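Local structure of glucose-6-phosphate isomerase like protein (Thermus thermophilus, 1WIW) at residues A18-D23 / S107-Y112; G37-L42 / L120-E125; V92-G95 / E101-I104; L142-P147 / A266-L271; F167-P170 / L175-A178. The protein probably interconverts phosphorylated sugars as a glucose-6-phosphate or mannose-6-phosphate isomerase of the PGI/PMI family. All coordinates share one frame; numbering follows the deposited sequence.

Contact 1. Residues A18-D23 / S107-Y112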
loop_
_atom_site.group_PDB
_atom_site.type_symbol
_atom_site.label_atom_id
_atom_site.label_comp_id
_atom_site.label_asym_id
_atom_site.label_seq_id
_atom_site.Cartn_x
_atom_site.Cartn_y
_atom_site.Cartn_z
ATOM N N ALA B 18 26.697 7.213 0.852
ATOM C CA ALA B 18 26.681 8.653 1.089
ATOM C C ALA B 18 27.113 9.377 -0.185
ATOM O O ALA B 18 26.549 10.407 -0.550
ATOM C CB ALA B 18 27.611 9.008 2.242
ATOM N N LEU B 19 28.110 8.825 -0.870
ATOM C CA LEU B 19 28.592 9.432 -2.107
ATOM C C LEU B 19 27.531 9.329 -3.206
ATOM O O LEU B 19 27.307 10.282 -3.951
ATOM C CB LEU B 19 29.888 8.753 -2.569
ATOM C CG LEU B 19 30.378 9.130 -3.974
ATOM C CD1 LEU B 19 30.625 10.634 -4.060
ATOM C CD2 LEU B 19 31.642 8.352 -4.298
ATOM N N GLU B 20 26.881 8.175 -3.309
ATOM C CA GLU B 20 25.849 7.988 -4.326
ATOM C C GLU B 20 24.668 8.929 -4.065
ATOM O O GLU B 20 24.104 9.509 -4.995
ATOM C CB GLU B 20 25.370 6.530 -4.353
ATOM C CG GLU B 20 24.398 6.231 -5.483
ATOM C CD GLU B 20 24.031 4.753 -5.598
ATOM O OE1 GLU B 20 23.196 4.417 -6.471
ATOM O OE2 GLU B 20 24.579 3.928 -4.828
ATOM N N LEU B 21 24.298 9.073 -2.798
ATOM C CA LEU B 21 23.204 9.965 -2.425
ATOM C C LEU B 21 23.567 11.381 -2.848
ATOM O O LEU B 21 22.745 12.103 -3.421
ATOM C CB LEU B 21 22.981 9.928 -0.906
ATOM C CG LEU B 21 22.173 8.756 -0.334
ATOM C CD1 LEU B 21 22.375 8.665 1.179
ATOM C CD2 LEU B 21 20.695 8.949 -0.673
ATOM N N ARG B 22 24.805 11.774 -2.563
ATOM C CA ARG B 22 25.273 13.110 -2.905
ATOM C C ARG B 22 25.277 13.414 -4.399
ATOM O O ARG B 22 24.895 14.506 -4.815
ATOM C CB ARG B 22 26.686 13.343 -2.368
ATOM C CG ARG B 22 27.184 14.761 -2.625
ATOM C CD ARG B 22 28.601 14.980 -2.128
ATOM N NE ARG B 22 28.941 16.401 -2.098
ATOM C CZ ARG B 22 28.989 17.186 -3.171
ATOM N NH1 ARG B 22 29.305 18.470 -3.043
ATOM N NH2 ARG B 22 28.727 16.691 -4.372
ATOM N N ASP B 23 25.711 12.449 -5.205
ATOM C CA ASP B 23 25.803 12.646 -6.653
ATOM C C ASP B 23 24.602 12.179 -7.476
ATOM O O ASP B 23 24.666 12.166 -8.704
ATOM C CB ASP B 23 27.059 11.943 -7.191
ATOM C CG ASP B 23 28.351 12.556 -6.669
ATOM O OD1 ASP B 23 28.298 13.623 -6.016
ATOM O OD2 ASP B 23 29.423 11.969 -6.925
ATOM N N SER B 107 19.700 -0.435 -7.387
ATOM C CA SER B 107 20.094 0.591 -6.433
ATOM C C SER B 107 18.834 1.100 -5.753
ATOM O O SER B 107 17.776 1.182 -6.378
ATOM C CB SER B 107 20.792 1.758 -7.145
ATOM O OG SER B 107 20.955 2.869 -6.274
ATOM N N PRO B 108 18.925 1.426 -4.457
ATOM C CA PRO B 108 17.763 1.934 -3.718
ATOM C C PRO B 108 17.363 3.272 -4.328
ATOM O O PRO B 108 16.215 3.703 -4.215
ATOM C CB PRO B 108 18.296 2.133 -2.299
ATOM C CG PRO B 108 19.577 1.340 -2.260
ATOM C CD PRO B 108 20.139 1.460 -3.627
ATOM N N LEU B 109 18.326 3.924 -4.976
ATOM C CA LEU B 109 18.099 5.234 -5.588
ATOM C C LEU B 109 17.680 5.164 -7.059
ATOM O O LEU B 109 17.431 6.192 -7.692
ATOM C CB LEU B 109 19.368 6.091 -5.461
ATOM C CG LEU B 109 19.980 6.125 -4.057
ATOM C CD1 LEU B 109 21.202 7.040 -4.061
ATOM C CD2 LEU B 109 18.939 6.611 -3.044
ATOM N N ALA B 110 17.587 3.954 -7.602
ATOM C CA ALA B 110 17.203 3.804 -9.000
ATOM C C ALA B 110 15.878 4.487 -9.388
ATOM O O ALA B 110 15.705 4.892 -10.538
ATOM C CB ALA B 110 17.160 2.323 -9.374
ATOM N N PRO B 111 14.922 4.621 -8.445
ATOM C CA PRO B 111 13.668 5.275 -8.837
ATOM C C PRO B 111 13.891 6.633 -9.497
ATOM O O PRO B 111 13.210 6.981 -10.462
ATOM C CB PRO B 111 12.909 5.376 -7.520
ATOM C CG PRO B 111 13.289 4.083 -6.853
ATOM C CD PRO B 111 14.800 4.039 -7.095
ATOM N N TYR B 112 14.843 7.401 -8.979
ATOM C CA TYR B 112 15.142 8.703 -9.568
ATOM C C TYR B 112 15.637 8.535 -10.997
ATOM O O TYR B 112 15.245 9.284 -11.891
ATOM C CB TYR B 112 16.206 9.450 -8.754
ATOM C CG TYR B 112 16.854 10.603 -9.522
ATOM C CD1 TYR B 112 17.984 10.392 -10.314
ATOM C CD2 TYR B 112 16.295 11.885 -9.505
ATOM C CE1 TYR B 112 18.544 11.434 -11.079
ATOM C CE2 TYR B 112 16.843 12.929 -10.266
ATOM C CZ TYR B 112 17.966 12.695 -11.050
ATOM O OH TYR B 112 18.499 13.713 -11.813
HETATM O O HOH W 1 23.367 1.589 -4.312
#
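E20 and L21 of helix 17-23 meet S107 and L109, which lead into helix 110-121. The serine sits in a capping arrangement. S107 starts a type I turn to A110, and its OG accepts from L109 N. Both segments lie in the region matched by the N-terminal phosphoglucose isomerase family.

The E20 stem and the L109 side chain run alongside each other from opposing ends. CG of E20 is anti to the backbone N (chi1 -174°), and the chain beyond it is extended. The stem therefore runs along the leucine while the carboxylate goes on to the serine. E20 CG rests 3.6 Å from L109 CD1. L21 meets the same leucine differently: the two side chains cross at about a right angle. Their branch ends meet, L21 CD2 at 3.8 Å from L109 CD2, and L109 CD1 also reaches L21 CA. L21 also packs on A263, W264 and Y267 of helix 251-272, so this apolar patch continues into that helix.

The polar end is a small network. R113 forms a salt bridge with E20 OE1 and bonds to S107 OG, joining the same pair from the second helix. A water donates to E20 OE2 at 2.7 Å. The direct link is S107 OG to E20 OE1, 2.7 Å long, with the serine as donor and 36° out of the carboxylate plane.

Contact 2. Residues G37-L42 / L120-E125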
loop_
_atom_site.group_PDB
_atom_site.type_symbol
_atom_site.label_atom_id
_atom_site.label_comp_id
_atom_site.label_asym_id
_atom_site.label_seq_id
_atom_site.Cartn_x
_atom_site.Cartn_y
_atom_site.Cartn_z
ATOM N N GLY B 37 5.522 8.863 -29.926
ATOM C CA GLY B 37 4.388 8.839 -29.024
ATOM C C GLY B 37 3.221 8.162 -29.712
ATOM O O GLY B 37 3.323 7.845 -30.898
ATOM N N PRO B 38 2.104 7.915 -29.006
ATOM C CA PRO B 38 1.898 8.246 -27.594
ATOM C C PRO B 38 2.798 7.407 -26.688
ATOM O O PRO B 38 3.346 6.387 -27.115
ATOM C CB PRO B 38 0.415 7.949 -27.388
ATOM C CG PRO B 38 0.193 6.793 -28.296
ATOM C CD PRO B 38 0.931 7.209 -29.549
ATOM N N HIS B 39 2.945 7.839 -25.440
ATOM C CA HIS B 39 3.805 7.145 -24.490
ATOM C C HIS B 39 3.050 6.416 -23.386
ATOM O O HIS B 39 2.016 6.875 -22.910
ATOM C CB HIS B 39 4.770 8.142 -23.846
ATOM C CG HIS B 39 5.542 8.960 -24.833
ATOM N ND1 HIS B 39 6.404 8.401 -25.751
ATOM C CD2 HIS B 39 5.584 10.298 -25.042
ATOM C CE1 HIS B 39 6.945 9.358 -26.484
ATOM N NE2 HIS B 39 6.465 10.519 -26.073
ATOM N N ALA B 40 3.588 5.274 -22.977
ATOM C CA ALA B 40 2.995 4.485 -21.908
ATOM C C ALA B 40 4.123 3.840 -21.110
ATOM O O ALA B 40 5.216 3.617 -21.635
ATOM C CB ALA B 40 2.070 3.414 -22.491
ATOM N N ALA B 41 3.864 3.559 -19.840
ATOM C CA ALA B 41 4.863 2.931 -18.996
ATOM C C ALA B 41 4.235 1.996 -17.972
ATOM O O ALA B 41 3.186 2.286 -17.397
ATOM C CB ALA B 41 5.699 3.990 -18.293
ATOM N N LEU B 42 4.892 0.863 -17.766
ATOM C CA LEU B 42 4.453 -0.140 -16.808
ATOM C C LEU B 42 5.724 -0.495 -16.050
ATOM O O LEU B 42 6.700 -0.936 -16.652
ATOM C CB LEU B 42 3.905 -1.365 -17.542
ATOM C CG LEU B 42 3.355 -2.517 -16.701
ATOM C CD1 LEU B 42 2.249 -2.019 -15.783
ATOM C CD2 LEU B 42 2.828 -3.595 -17.627
ATOM N N LEU B 120 12.758 12.560 -19.754
ATOM C CA LEU B 120 13.560 12.929 -20.917
ATOM C C LEU B 120 13.069 12.233 -22.184
ATOM O O LEU B 120 13.259 12.738 -23.296
ATOM C CB LEU B 120 15.031 12.577 -20.686
ATOM C CG LEU B 120 15.794 13.404 -19.651
ATOM C CD1 LEU B 120 17.171 12.809 -19.430
ATOM C CD2 LEU B 120 15.913 14.835 -20.135
ATOM N N ALA B 121 12.440 11.075 -22.012
ATOM C CA ALA B 121 11.930 10.308 -23.141
ATOM C C ALA B 121 10.569 10.816 -23.614
ATOM O O ALA B 121 10.156 10.546 -24.743
ATOM C CB ALA B 121 11.821 8.834 -22.761
ATOM N N THR B 122 9.875 11.550 -22.752
ATOM C CA THR B 122 8.550 12.057 -23.094
ATOM C C THR B 122 8.475 13.577 -23.241
ATOM O O THR B 122 7.408 14.168 -23.087
ATOM C CB THR B 122 7.510 11.601 -22.044
ATOM O OG1 THR B 122 7.928 12.026 -20.743
ATOM C CG2 THR B 122 7.369 10.079 -22.055
ATOM N N GLY B 123 9.612 14.205 -23.528
ATOM C CA GLY B 123 9.641 15.647 -23.714
ATOM C C GLY B 123 9.386 16.514 -22.495
ATOM O O GLY B 123 8.942 17.654 -22.627
ATOM N N ARG B 124 9.670 15.997 -21.306
ATOM C CA ARG B 124 9.456 16.782 -20.098
ATOM C C ARG B 124 10.754 17.214 -19.419
ATOM O O ARG B 124 10.921 17.049 -18.208
ATOM C CB ARG B 124 8.578 16.005 -19.116
ATOM C CG ARG B 124 7.137 15.879 -19.574
ATOM C CD ARG B 124 6.203 15.768 -18.384
ATOM N NE ARG B 124 5.935 14.389 -18.009
ATOM C CZ ARG B 124 5.297 14.033 -16.898
ATOM N NH1 ARG B 124 5.087 12.753 -16.637
ATOM N NH2 ARG B 124 4.882 14.955 -16.042
ATOM N N GLU B 125 11.660 17.788 -20.202
ATOM C CA GLU B 125 12.945 18.244 -19.681
ATOM C C GLU B 125 12.794 19.306 -18.594
ATOM O O GLU B 125 13.554 19.319 -17.627
ATOM C CB GLU B 125 13.815 18.815 -20.808
ATOM C CG GLU B 125 14.133 17.839 -21.934
ATOM C CD GLU B 125 12.957 17.607 -22.879
ATOM O OE1 GLU B 125 13.081 16.748 -23.776
ATOM O OE2 GLU B 125 11.915 18.283 -22.733
#
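T122 bonds through OG1 to L118 O, and more weakly to L119 O, while its methyl group presses on H39. The hydroxyl is thus turned back to the last turn of helix 110-121. T122 has OG1 between its backbone N and carbonyl carbon (chi1 56°), which sets CG2 anti to the carbonyl carbon and over the imidazole.

The methyl lies over one face of the H39 ring, with T122 CG2 3.5 Å from H39 CD2. It is equally near H39 CG and stays close to H39 CB, so it sits toward the root of the ring. On the opposite face of the ring lies G37 CA, 3.6 Å above the plane and offset toward the rim. The imidazole is therefore held between a threonine methyl and its own chain. A121 O approaches the ring obliquely, 3.8 Å from H39 CE1.

H39 also touches L56 and F66, and A121 touches F66. F66 belongs to strand 64-70, next to strand 39-45 in the sheet. Apolar contact carries this junction. It is the packing of a helix C-terminal end against an outermost strand of a parallel alpha/beta sheet, here in the N-terminal domain region.

Contact 3. Residues V92-G95 / E101-I104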
loop_
_atom_site.group_PDB
_atom_site.type_symbol
_atom_site.label_atom_id
_atom_site.label_comp_id
_atom_site.label_asym_id
_atom_site.label_seq_id
_atom_site.Cartn_x
_atom_site.Cartn_y
_atom_site.Cartn_z
ATOM N N VAL B 92 9.981 -0.910 -25.177
ATOM C CA VAL B 92 11.327 -0.522 -24.779
ATOM C C VAL B 92 11.554 -0.980 -23.344
ATOM O O VAL B 92 10.960 -0.445 -22.408
ATOM C CB VAL B 92 11.534 1.002 -24.863
ATOM C CG1 VAL B 92 12.918 1.360 -24.347
ATOM C CG2 VAL B 92 11.380 1.468 -26.303
ATOM N N ARG B 93 12.419 -1.978 -23.188
ATOM C CA ARG B 93 12.734 -2.545 -21.886
ATOM C C ARG B 93 13.847 -1.779 -21.187
ATOM O O ARG B 93 14.952 -1.643 -21.715
ATOM C CB ARG B 93 13.154 -4.006 -22.044
ATOM C CG ARG B 93 12.101 -4.910 -22.669
ATOM C CD ARG B 93 12.685 -6.291 -22.923
ATOM N NE ARG B 93 13.154 -6.909 -21.687
ATOM C CZ ARG B 93 14.013 -7.921 -21.632
ATOM N NH1 ARG B 93 14.508 -8.438 -22.750
ATOM N NH2 ARG B 93 14.380 -8.417 -20.459
ATOM N N VAL B 94 13.541 -1.289 -19.992
ATOM C CA VAL B 94 14.490 -0.535 -19.184
ATOM C C VAL B 94 14.620 -1.241 -17.836
ATOM O O VAL B 94 13.640 -1.353 -17.099
ATOM C CB VAL B 94 13.983 0.905 -18.952
ATOM C CG1 VAL B 94 15.015 1.704 -18.201
ATOM C CG2 VAL B 94 13.659 1.563 -20.279
ATOM N N GLY B 95 15.821 -1.721 -17.518
ATOM C CA GLY B 95 16.014 -2.413 -16.253
ATOM C C GLY B 95 17.443 -2.837 -15.976
ATOM O O GLY B 95 18.383 -2.246 -16.501
ATOM N N GLU B 101 16.961 -3.031 -23.164
ATOM C CA GLU B 101 17.444 -2.064 -24.145
ATOM C C GLU B 101 18.158 -0.888 -23.470
ATOM O O GLU B 101 19.124 -0.344 -24.006
ATOM C CB GLU B 101 16.273 -1.549 -24.992
ATOM C CG GLU B 101 16.696 -0.717 -26.196
ATOM C CD GLU B 101 15.524 -0.317 -27.081
ATOM O OE1 GLU B 101 14.734 -1.211 -27.458
ATOM O OE2 GLU B 101 15.398 0.886 -27.406
ATOM N N VAL B 102 17.666 -0.494 -22.298
ATOM C CA VAL B 102 18.257 0.601 -21.533
ATOM C C VAL B 102 18.562 0.064 -20.134
ATOM O O VAL B 102 17.662 -0.363 -19.407
ATOM C CB VAL B 102 17.294 1.799 -21.439
ATOM C CG1 VAL B 102 17.956 2.945 -20.691
ATOM C CG2 VAL B 102 16.897 2.246 -22.834
ATOM N N HIS B 103 19.834 0.103 -19.757
ATOM C CA HIS B 103 20.267 -0.446 -18.480
ATOM C C HIS B 103 20.328 0.499 -17.279
ATOM O O HIS B 103 20.869 1.606 -17.350
ATOM C CB HIS B 103 21.633 -1.115 -18.661
ATOM C CG HIS B 103 22.017 -2.017 -17.532
ATOM N ND1 HIS B 103 23.248 -1.958 -16.917
ATOM C CD2 HIS B 103 21.327 -2.997 -16.899
ATOM C CE1 HIS B 103 23.301 -2.857 -15.951
ATOM N NE2 HIS B 103 22.147 -3.501 -15.919
ATOM N N ILE B 104 19.748 0.040 -16.175
ATOM C CA ILE B 104 19.745 0.771 -14.914
ATOM C C ILE B 104 20.014 -0.279 -13.841
ATOM O O ILE B 104 19.108 -1.007 -13.429
ATOM C CB ILE B 104 18.382 1.446 -14.604
ATOM C CG1 ILE B 104 18.104 2.578 -15.591
ATOM C CG2 ILE B 104 18.402 2.033 -13.187
ATOM C CD1 ILE B 104 17.887 2.131 -17.006
HETATM O O HOH W 2 13.575 -3.388 -25.496
#
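R93 O takes two donors from the neighbouring segment, V102 N and E101 N. The bond from V102 N is 3.0 Å and lies in the carbonyl plane. That from E101 N is 2.8 Å and more bent, with an N-H...O angle of 134°. Further along, G95 N donates to V102 O at 3.0 Å, nearly along the C=O axis. I104 N then donates to G95 O at 2.7 Å, from above the carbonyl plane. The ladder is parallel, with V94 opposite V102 and G95 opposite H103.

V94 and V102 lie side by side on one face of the sheet and point the same way, V94 CG2 3.8 Å from V102 CB. F117 of helix 110-121 packs on both valines. H103 is on the other face, and its NE2 bonds to F96 O.

Farther out, water joins R93 N to E101 OE1. The charged ends have partners beyond the segments: E101 OE2 forms a salt bridge with R90, and R93 NE one with E69.

Backbone groups supply all four direct hydrogen bonds between the segments. The valines add apolar packing on their own face, and charge pairs lie at the margin. The short outermost strand 102-103 is thus joined to the sheet mainly through main-chain chemistry.

Contact 4. Residues L142-P147 / A266-L271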
loop_
_atom_site.group_PDB
_atom_site.type_symbol
_atom_site.label_atom_id
_atom_site.label_comp_id
_atom_site.label_asym_id
_atom_site.label_seq_id
_atom_site.Cartn_x
_atom_site.Cartn_y
_atom_site.Cartn_z
ATOM N N LEU B 142 21.663 18.107 3.852
ATOM C CA LEU B 142 21.564 16.686 4.194
ATOM C C LEU B 142 22.863 15.890 4.272
ATOM O O LEU B 142 22.873 14.766 4.773
ATOM C CB LEU B 142 20.623 15.993 3.205
ATOM C CG LEU B 142 19.216 16.586 3.068
ATOM C CD1 LEU B 142 18.443 15.794 2.032
ATOM C CD2 LEU B 142 18.493 16.564 4.419
ATOM N N GLY B 143 23.953 16.463 3.776
ATOM C CA GLY B 143 25.222 15.756 3.795
ATOM C C GLY B 143 25.806 15.508 5.175
ATOM O O GLY B 143 25.487 16.219 6.126
ATOM N N PRO B 144 26.686 14.504 5.302
ATOM C CA PRO B 144 27.346 14.119 6.552
ATOM C C PRO B 144 28.101 15.267 7.220
ATOM O O PRO B 144 28.232 15.298 8.446
ATOM C CB PRO B 144 28.289 12.998 6.115
ATOM C CG PRO B 144 27.594 12.407 4.940
ATOM C CD PRO B 144 27.121 13.628 4.199
ATOM N N GLU B 145 28.590 16.204 6.414
ATOM C CA GLU B 145 29.341 17.336 6.939
ATOM C C GLU B 145 28.422 18.365 7.600
ATOM O O GLU B 145 28.884 19.251 8.319
ATOM C CB GLU B 145 30.167 17.997 5.822
ATOM C CG GLU B 145 29.370 18.842 4.826
ATOM C CD GLU B 145 28.585 18.030 3.807
ATOM O OE1 GLU B 145 27.871 18.658 2.991
ATOM O OE2 GLU B 145 28.678 16.781 3.806
ATOM N N VAL B 146 27.119 18.241 7.364
ATOM C CA VAL B 146 26.148 19.157 7.959
ATOM C C VAL B 146 25.745 18.594 9.321
ATOM O O VAL B 146 25.156 17.520 9.401
ATOM C CB VAL B 146 24.892 19.289 7.070
ATOM C CG1 VAL B 146 23.916 20.280 7.688
ATOM C CG2 VAL B 146 25.298 19.737 5.656
ATOM N N PRO B 147 26.065 19.312 10.415
ATOM C CA PRO B 147 25.726 18.851 11.769
ATOM C C PRO B 147 24.238 18.596 12.016
ATOM O O PRO B 147 23.380 19.152 11.339
ATOM C CB PRO B 147 26.299 19.954 12.665
ATOM C CG PRO B 147 26.257 21.179 11.781
ATOM C CD PRO B 147 26.730 20.628 10.457
ATOM N N ALA B 266 16.871 7.570 5.951
ATOM C CA ALA B 266 17.033 6.127 6.079
ATOM C C ALA B 266 18.520 5.787 6.183
ATOM O O ALA B 266 18.902 4.879 6.917
ATOM C CB ALA B 266 16.417 5.426 4.874
ATOM N N TYR B 267 19.348 6.523 5.442
ATOM C CA TYR B 267 20.799 6.322 5.451
ATOM C C TYR B 267 21.346 6.524 6.864
ATOM O O TYR B 267 22.077 5.675 7.392
ATOM C CB TYR B 267 21.476 7.319 4.502
ATOM C CG TYR B 267 22.997 7.319 4.565
ATOM C CD1 TYR B 267 23.751 6.345 3.904
ATOM C CD2 TYR B 267 23.677 8.270 5.324
ATOM C CE1 TYR B 267 25.153 6.318 4.003
ATOM C CE2 TYR B 267 25.074 8.252 5.432
ATOM C CZ TYR B 267 25.804 7.275 4.774
ATOM O OH TYR B 267 27.178 7.247 4.917
ATOM N N TYR B 268 20.998 7.662 7.461
ATOM C CA TYR B 268 21.438 7.986 8.814
ATOM C C TYR B 268 20.861 7.035 9.863
ATOM O O TYR B 268 21.533 6.714 10.842
ATOM C CB TYR B 268 21.077 9.437 9.156
ATOM C CG TYR B 268 21.916 10.445 8.397
ATOM C CD1 TYR B 268 21.320 11.416 7.584
ATOM C CD2 TYR B 268 23.316 10.401 8.459
ATOM C CE1 TYR B 268 22.103 12.321 6.841
ATOM C CE2 TYR B 268 24.104 11.296 7.724
ATOM C CZ TYR B 268 23.493 12.249 6.916
ATOM O OH TYR B 268 24.272 13.100 6.158
ATOM N N LEU B 269 19.630 6.569 9.664
ATOM C CA LEU B 269 19.040 5.650 10.632
ATOM C C LEU B 269 19.845 4.350 10.660
ATOM O O LEU B 269 20.104 3.792 11.725
ATOM C CB LEU B 269 17.573 5.363 10.292
ATOM C CG LEU B 269 16.830 4.396 11.226
ATOM C CD1 LEU B 269 16.925 4.868 12.678
ATOM C CD2 LEU B 269 15.378 4.305 10.803
ATOM N N ALA B 270 20.243 3.864 9.487
ATOM C CA ALA B 270 21.041 2.645 9.415
ATOM C C ALA B 270 22.328 2.844 10.215
ATOM O O ALA B 270 22.742 1.957 10.969
ATOM C CB ALA B 270 21.377 2.312 7.962
ATOM N N LEU B 271 22.952 4.012 10.056
ATOM C CA LEU B 271 24.183 4.308 10.784
ATOM C C LEU B 271 23.925 4.302 12.288
ATOM O O LEU B 271 24.767 3.849 13.064
ATOM C CB LEU B 271 24.769 5.660 10.348
ATOM C CG LEU B 271 25.192 5.764 8.875
ATOM C CD1 LEU B 271 26.028 7.024 8.664
ATOM C CD2 LEU B 271 26.004 4.537 8.481
#
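With CG anti to its carbonyl carbon (chi1 -71°) and its ring turned by chi2 of 123°, Y268 extends from helix 251-272 to L142, G143 and P144. These belong to the loop between helices 125-139 and 152-160. A type I turn from G143 to V146 shapes that loop. One phenol ties a long helix to the loop residue just before this turn.

Y268 OH donates to L142 O at 2.6 Å, tilted 19° from the carbonyl plane. The carbonyl oxygen lies at the edge of the tyrosine ring, in its plane. N151 ND2 bonds to the same oxygen, so two donors grip it. The ring of P144 crosses the Y268 side chain at about a right angle, with P144 CD 3.5 Å from Y268 OH.

A phenylalanine in place of Y268 would probably keep much of the ring packing but leave L142 O with N151 and without the phenol donor. Neighbours steady the ring. A153, K154 and A157 of helix 152-160 pack on it, as does Y10. Y267 CD2 stands 3.8 Å above one face, toward the rim. The phenol oxygen also comes to 2.9 Å from P144 N, but that proline nitrogen, a tertiary amide, has no hydrogen to give.

Contact 5. Residues F167-P170 / L175-A178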
loop_
_atom_site.group_PDB
_atom_site.type_symbol
_atom_site.label_atom_id
_atom_site.label_comp_id
_atom_site.label_asym_id
_atom_site.label_seq_id
_atom_site.Cartn_x
_atom_site.Cartn_y
_atom_site.Cartn_z
ATOM N N PHE B 167 4.393 6.381 7.863
ATOM C CA PHE B 167 4.480 7.395 6.817
ATOM C C PHE B 167 3.143 7.668 6.139
ATOM O O PHE B 167 2.459 6.740 5.704
ATOM C CB PHE B 167 5.494 6.977 5.748
ATOM C CG PHE B 167 6.873 6.715 6.280
ATOM C CD1 PHE B 167 7.380 5.423 6.329
ATOM C CD2 PHE B 167 7.672 7.762 6.717
ATOM C CE1 PHE B 167 8.670 5.179 6.805
ATOM C CE2 PHE B 167 8.961 7.528 7.195
ATOM C CZ PHE B 167 9.460 6.232 7.237
ATOM N N TYR B 168 2.789 8.949 6.046
ATOM C CA TYR B 168 1.541 9.381 5.414
ATOM C C TYR B 168 1.854 10.534 4.450
ATOM O O TYR B 168 2.353 11.578 4.868
ATOM C CB TYR B 168 0.542 9.845 6.479
ATOM C CG TYR B 168 -0.792 10.300 5.923
ATOM C CD1 TYR B 168 -1.415 11.449 6.410
ATOM C CD2 TYR B 168 -1.422 9.596 4.894
ATOM C CE1 TYR B 168 -2.632 11.891 5.883
ATOM C CE2 TYR B 168 -2.637 10.030 4.362
ATOM C CZ TYR B 168 -3.233 11.179 4.861
ATOM O OH TYR B 168 -4.416 11.629 4.317
ATOM N N SER B 169 1.571 10.328 3.164
ATOM C CA SER B 169 1.837 11.330 2.134
ATOM C C SER B 169 0.602 11.659 1.298
ATOM O O SER B 169 0.414 11.123 0.205
ATOM C CB SER B 169 2.951 10.845 1.205
ATOM O OG SER B 169 2.595 9.622 0.575
ATOM N N PRO B 170 -0.246 12.563 1.802
ATOM C CA PRO B 170 -1.483 13.008 1.150
ATOM C C PRO B 170 -1.296 13.543 -0.274
ATOM O O PRO B 170 -2.110 13.267 -1.153
ATOM C CB PRO B 170 -1.998 14.101 2.090
ATOM C CG PRO B 170 -1.449 13.718 3.412
ATOM C CD PRO B 170 -0.051 13.263 3.083
ATOM N N LEU B 175 3.749 7.625 -2.463
ATOM C CA LEU B 175 5.040 8.004 -1.893
ATOM C C LEU B 175 5.315 7.206 -0.613
ATOM O O LEU B 175 6.452 6.799 -0.363
ATOM C CB LEU B 175 5.085 9.506 -1.582
ATOM C CG LEU B 175 6.324 9.995 -0.805
ATOM C CD1 LEU B 175 7.597 9.684 -1.590
ATOM C CD2 LEU B 175 6.213 11.498 -0.541
ATOM N N GLU B 176 4.273 6.981 0.186
ATOM C CA GLU B 176 4.397 6.234 1.445
ATOM C C GLU B 176 5.063 4.881 1.216
ATOM O O GLU B 176 5.991 4.498 1.935
ATOM C CB GLU B 176 3.012 6.015 2.062
ATOM C CG GLU B 176 2.286 7.305 2.388
ATOM C CD GLU B 176 0.786 7.125 2.505
ATOM O OE1 GLU B 176 0.097 8.133 2.740
ATOM O OE2 GLU B 176 0.296 5.986 2.359
ATOM N N GLY B 177 4.571 4.160 0.214
ATOM C CA GLY B 177 5.119 2.859 -0.111
ATOM C C GLY B 177 6.574 2.949 -0.530
ATOM O O GLY B 177 7.383 2.111 -0.144
ATOM N N ALA B 178 6.913 3.967 -1.314
ATOM C CA ALA B 178 8.288 4.134 -1.768
ATOM C C ALA B 178 9.222 4.438 -0.593
ATOM O O ALA B 178 10.367 3.976 -0.567
ATOM C CB ALA B 178 8.367 5.257 -2.807
#
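E176 is the centre of this contact, with S169 and F167 against it. The segments form a beta-alpha junction: strand 164-168 ends, and helix 174-185 starts after a short loop, within the region matched by the C-terminal SIS domain family.

CG of E176 is anti to the carbonyl carbon (chi1 -60°), and the chain beyond it is extended. This takes the carboxylate back past the strand end. OE1 accepts from S169 N at 2.7 Å, through its anti lone pair and with an N-H...O angle of 163°. R173 NE forms a salt bridge with the same oxygen. OE1 also lies at the edge of the Y168 ring, 3.0 Å from Y168 CD2, with ring and carboxylate planes 45° apart.

S169 turns its hydroxyl toward the helix. OG bonds to F172 O and takes a weak bond from E176 N at 3.2 Å. It also meets L175 CB at 3.3 Å. F167 presents its carbonyl to the glutamate stem, F167 O 3.4 Å from E176 CG. That oxygen is buried with no polar partner.

An alanine in place of E176 would probably leave S169 N and R173 without their shared acceptor and open a gap beside Y168. The bonds at OE1 run to both the strand end and the loop, so they should restrain the carboxylate from rotating and tie the two together.

Contacts 1, 2 and 3 all lie in the N-terminal domain region, and contacts 1 and 2 share helix 110-121, their centres about 23 Å apart. Contact 3 is nested in the loops closed by both. It touches contact 1 where A110 CB meets I104 CG2 at 4.0 Å, and shares a sheet with contact 2. Contacts 1 and 4 are about 13 Å apart between centres and touch, L21 CD1 lying 3.7 Å from Y267 CB. Helix 251-272, which carries one side of contact 4, thus also packs on contact 1. Contact 5 nests within the loop of contact 4, about 7 Å away at the nearest atoms. Contacts 2 and 4 are farthest apart, about 34 Å between centres.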